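PDB 3VNP: hypothetical conserved protein from Geobacillus kaustophilus, which catalyses the reversible hydration of carbon dioxide to hydrogencarbonate as a trimeric, metal-dependent gamma-class carbonic anhydrase. Local coordinates for residues L72-G77 / V84-A89. Residues are numbered along the deposited sequence; the frame is centred on the assembly and turned at random.
With MG (magnesium ion), chain E.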
ATOM      1  N   LEU A  72      16.694 -11.609   2.114  1.00 30.03           N
ATOM      2  CA  LEU A  72      15.661 -11.051   2.974  1.00 29.17           C
ATOM      3  C   LEU A  72      15.408 -12.102   4.059  1.00 29.06           C
ATOM      4  O   LEU A  72      14.840 -13.160   3.785  1.00 29.29           O
ATOM      5  CB  LEU A  72      14.381 -10.794   2.165  1.00 27.50           C
ATOM      6  CG  LEU A  72      13.146 -10.300   2.930  1.00 27.95           C
ATOM      7  CD1 LEU A  72      13.454  -8.977   3.616  1.00 29.22           C
ATOM      8  CD2 LEU A  72      11.975 -10.136   1.973  1.00 27.26           C
ATOM      9  N   ILE A  73      15.847 -11.818   5.279  1.00 29.12           N
ATOM     10  CA  ILE A  73      15.670 -12.757   6.385  1.00 30.30           C
ATOM     11  C   ILE A  73      14.708 -12.239   7.448  1.00 29.75           C
ATOM     12  O   ILE A  73      14.888 -11.147   7.983  1.00 30.36           O
ATOM     13  CB  ILE A  73      17.028 -13.086   7.096  1.00 32.56           C
ATOM     14  CG1 ILE A  73      17.922 -13.942   6.195  1.00 31.17           C
ATOM     15  CG2 ILE A  73      16.773 -13.832   8.403  1.00 32.02           C
ATOM     16  CD1 ILE A  73      18.559 -13.181   5.092  1.00 34.27           C
ATOM     17  N   ILE A  74      13.695 -13.037   7.763  1.00 29.46           N
ATOM     18  CA  ILE A  74      12.714 -12.678   8.780  1.00 30.15           C
ATOM     19  C   ILE A  74      12.652 -13.842   9.763  1.00 30.50           C
ATOM     20  O   ILE A  74      11.981 -14.837   9.502  1.00 31.06           O
ATOM     21  CB  ILE A  74      11.316 -12.473   8.165  1.00 30.01           C
ATOM     22  CG1 ILE A  74      11.372 -11.397   7.078  1.00 28.86           C
ATOM     23  CG2 ILE A  74      10.321 -12.097   9.257  1.00 30.44           C
ATOM     24  CD1 ILE A  74      10.047 -11.144   6.398  1.00 25.63           C
ATOM     25  N   GLU A  75      13.339 -13.715  10.894  1.00 31.37           N
ATOM     26  CA  GLU A  75      13.378 -14.790  11.888  1.00 33.03           C
ATOM     27  C   GLU A  75      12.058 -15.087  12.597  1.00 33.34           C
ATOM     28  O   GLU A  75      11.057 -14.393  12.409  1.00 34.53           O
ATOM     29  CB  GLU A  75      14.473 -14.507  12.922  1.00 33.56           C
ATOM     30  CG  GLU A  75      15.846 -14.302  12.299  1.00 35.79           C
ATOM     31  CD  GLU A  75      16.962 -14.235  13.326  1.00 39.30           C
ATOM     32  OE1 GLU A  75      16.721 -13.730  14.444  1.00 41.21           O
ATOM     33  OE2 GLU A  75      18.088 -14.673  13.010  1.00 39.49           O
ATOM     34  N   ASP A  76      12.070 -16.130  13.422  1.00 32.94           N
ATOM     35  CA  ASP A  76      10.882 -16.562  14.146  1.00 32.65           C
ATOM     36  C   ASP A  76      10.200 -15.504  15.005  1.00 32.16           C
ATOM     37  O   ASP A  76      10.841 -14.590  15.520  1.00 32.33           O
ATOM     38  CB  ASP A  76      11.228 -17.768  15.015  1.00 33.15           C
ATOM     39  CG  ASP A  76      11.415 -19.038  14.209  1.00 34.87           C
ATOM     40  OD1 ASP A  76      12.107 -19.008  13.166  1.00 34.59           O
ATOM     41  OD2 ASP A  76      10.870 -20.079  14.632  1.00 35.86           O
ATOM     42  N   GLY A  77       8.885 -15.642  15.136  1.00 31.63           N
ATOM     43  CA  GLY A  77       8.090 -14.735  15.949  1.00 31.44           C
ATOM     44  C   GLY A  77       7.949 -13.279  15.540  1.00 30.99           C
ATOM     45  O   GLY A  77       7.363 -12.489  16.281  1.00 31.03           O
ATOM     46  N   VAL A  84       3.521  -3.038   4.863  1.00 23.45           N
ATOM     47  CA  VAL A  84       4.916  -2.736   5.107  1.00 22.17           C
ATOM     48  C   VAL A  84       5.756  -3.157   3.906  1.00 22.73           C
ATOM     49  O   VAL A  84       5.431  -4.121   3.207  1.00 23.20           O
ATOM     50  CB  VAL A  84       5.450  -3.465   6.365  1.00 22.34           C
ATOM     51  CG1 VAL A  84       6.992  -3.491   6.357  1.00 18.65           C
ATOM     52  CG2 VAL A  84       4.957  -2.759   7.614  1.00 22.22           C
ATOM     53  N   ILE A  85       6.826  -2.413   3.664  1.00 21.12           N
ATOM     54  CA  ILE A  85       7.744  -2.738   2.588  1.00 22.37           C
ATOM     55  C   ILE A  85       9.031  -3.244   3.247  1.00 22.64           C
ATOM     56  O   ILE A  85       9.608  -2.574   4.102  1.00 23.10           O
ATOM     57  CB  ILE A  85       8.088  -1.504   1.727  1.00 20.74           C
ATOM     58  CG1 ILE A  85       6.848  -1.023   0.975  1.00 23.62           C
ATOM     59  CG2 ILE A  85       9.200  -1.853   0.750  1.00 21.47           C
ATOM     60  CD1 ILE A  85       7.085   0.219   0.115  1.00 22.18           C
ATOM     61  N   LEU A  86       9.463  -4.437   2.869  1.00 22.90           N
ATOM     62  CA  LEU A  86      10.690  -5.002   3.410  1.00 23.68           C
ATOM     63  C   LEU A  86      11.556  -5.287   2.210  1.00 24.27           C
ATOM     64  O   LEU A  86      11.207  -6.110   1.367  1.00 23.39           O
ATOM     65  CB  LEU A  86      10.410  -6.299   4.176  1.00 24.47           C
ATOM     66  CG  LEU A  86       9.529  -6.177   5.420  1.00 23.61           C
ATOM     67  CD1 LEU A  86       9.319  -7.550   6.037  1.00 23.88           C
ATOM     68  CD2 LEU A  86      10.183  -5.238   6.417  1.00 22.35           C
ATOM     69  N   HIS A  87      12.681  -4.590   2.121  1.00 26.19           N
ATOM     70  CA  HIS A  87      13.569  -4.768   0.988  1.00 27.37           C
ATOM     71  C   HIS A  87      14.957  -5.216   1.429  1.00 28.33           C
ATOM     72  O   HIS A  87      15.724  -4.426   1.973  1.00 29.17           O
ATOM     73  CB  HIS A  87      13.647  -3.459   0.208  1.00 25.53           C
ATOM     74  CG  HIS A  87      13.838  -3.647  -1.263  1.00 27.03           C
ATOM     75  ND1 HIS A  87      15.080  -3.812  -1.840  1.00 27.51           N
ATOM     76  CD2 HIS A  87      12.939  -3.721  -2.274  1.00 27.33           C
ATOM     77  CE1 HIS A  87      14.937  -3.979  -3.143  1.00 28.17           C
ATOM     78  NE2 HIS A  87      13.647  -3.930  -3.430  1.00 28.12           N
ATOM     79  N   SER A  88      15.270  -6.488   1.186  1.00 28.98           N
ATOM     80  CA  SER A  88      16.566  -7.047   1.564  1.00 28.02           C
ATOM     81  C   SER A  88      16.886  -6.675   2.999  1.00 29.65           C
ATOM     82  O   SER A  88      18.017  -6.314   3.321  1.00 29.28           O
ATOM     83  CB  SER A  88      17.666  -6.519   0.651  1.00 26.49           C
ATOM     84  OG  SER A  88      17.579  -7.108  -0.629  1.00 26.67           O
ATOM     85  N   ALA A  89      15.878  -6.755   3.857  1.00 30.92           N
ATOM     86  CA  ALA A  89      16.058  -6.419   5.257  1.00 31.90           C
ATOM     87  C   ALA A  89      16.312  -7.678   6.064  1.00 32.41           C
ATOM     88  O   ALA A  89      15.991  -8.785   5.626  1.00 33.14           O
ATOM     89  CB  ALA A  89      14.821  -5.705   5.787  1.00 32.20           C
TER
HETATM   90 MG    MG E 202      12.538  -4.237  -5.522  1.00 23.02          MG
HETATM   91  O   HOH W   1      13.278  -3.587  -7.748  1.00 34.97           O
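Inside the left-handed beta-helix of the gamma-class carbonic anhydrases, Leu-72, Ile-74 and Leu-86 pack together, joining strands 72-74 and 85-87 on two faces of the prism; Leu-64 of the adjoining strand touches all three. The extended chains of Ile-74 and Leu-86 cross at about a right angle, their apolar tips meeting with CD1 atoms 3.7 Å apart. Leu-72 has CG anti to its backbone N (chi1 176°), and its CD1 comes to 4.1 Å from Leu-86 CB and 4.2 Å from Ala-89 CB. Alanine suits this bend, where its single methyl leaves the leucine branch lying against the Ala-89 backbone. At the polar edge, Ile-73 N donates to Ala-89 O over 3.1 Å, approaching nearly along the C=O axis, and thus ties one coil to the next. Ser-88, at the corner with positive phi, turns outward, its OG hydrogen-bonded to Ser-67 N and Asn-70 O. His-87 also points away from the core, and histidine's two ring nitrogens serve it doubly: NE2 binds magnesium at 2.4 Å, together with His-65 of the same chain and His-82 of a neighbouring subunit, while ND1 hydrogen-bonds Asp-105, which fixes the ring and probably makes NE2 a stronger ligand; one strand thus serves both an apolar interior and an intersubunit metal site.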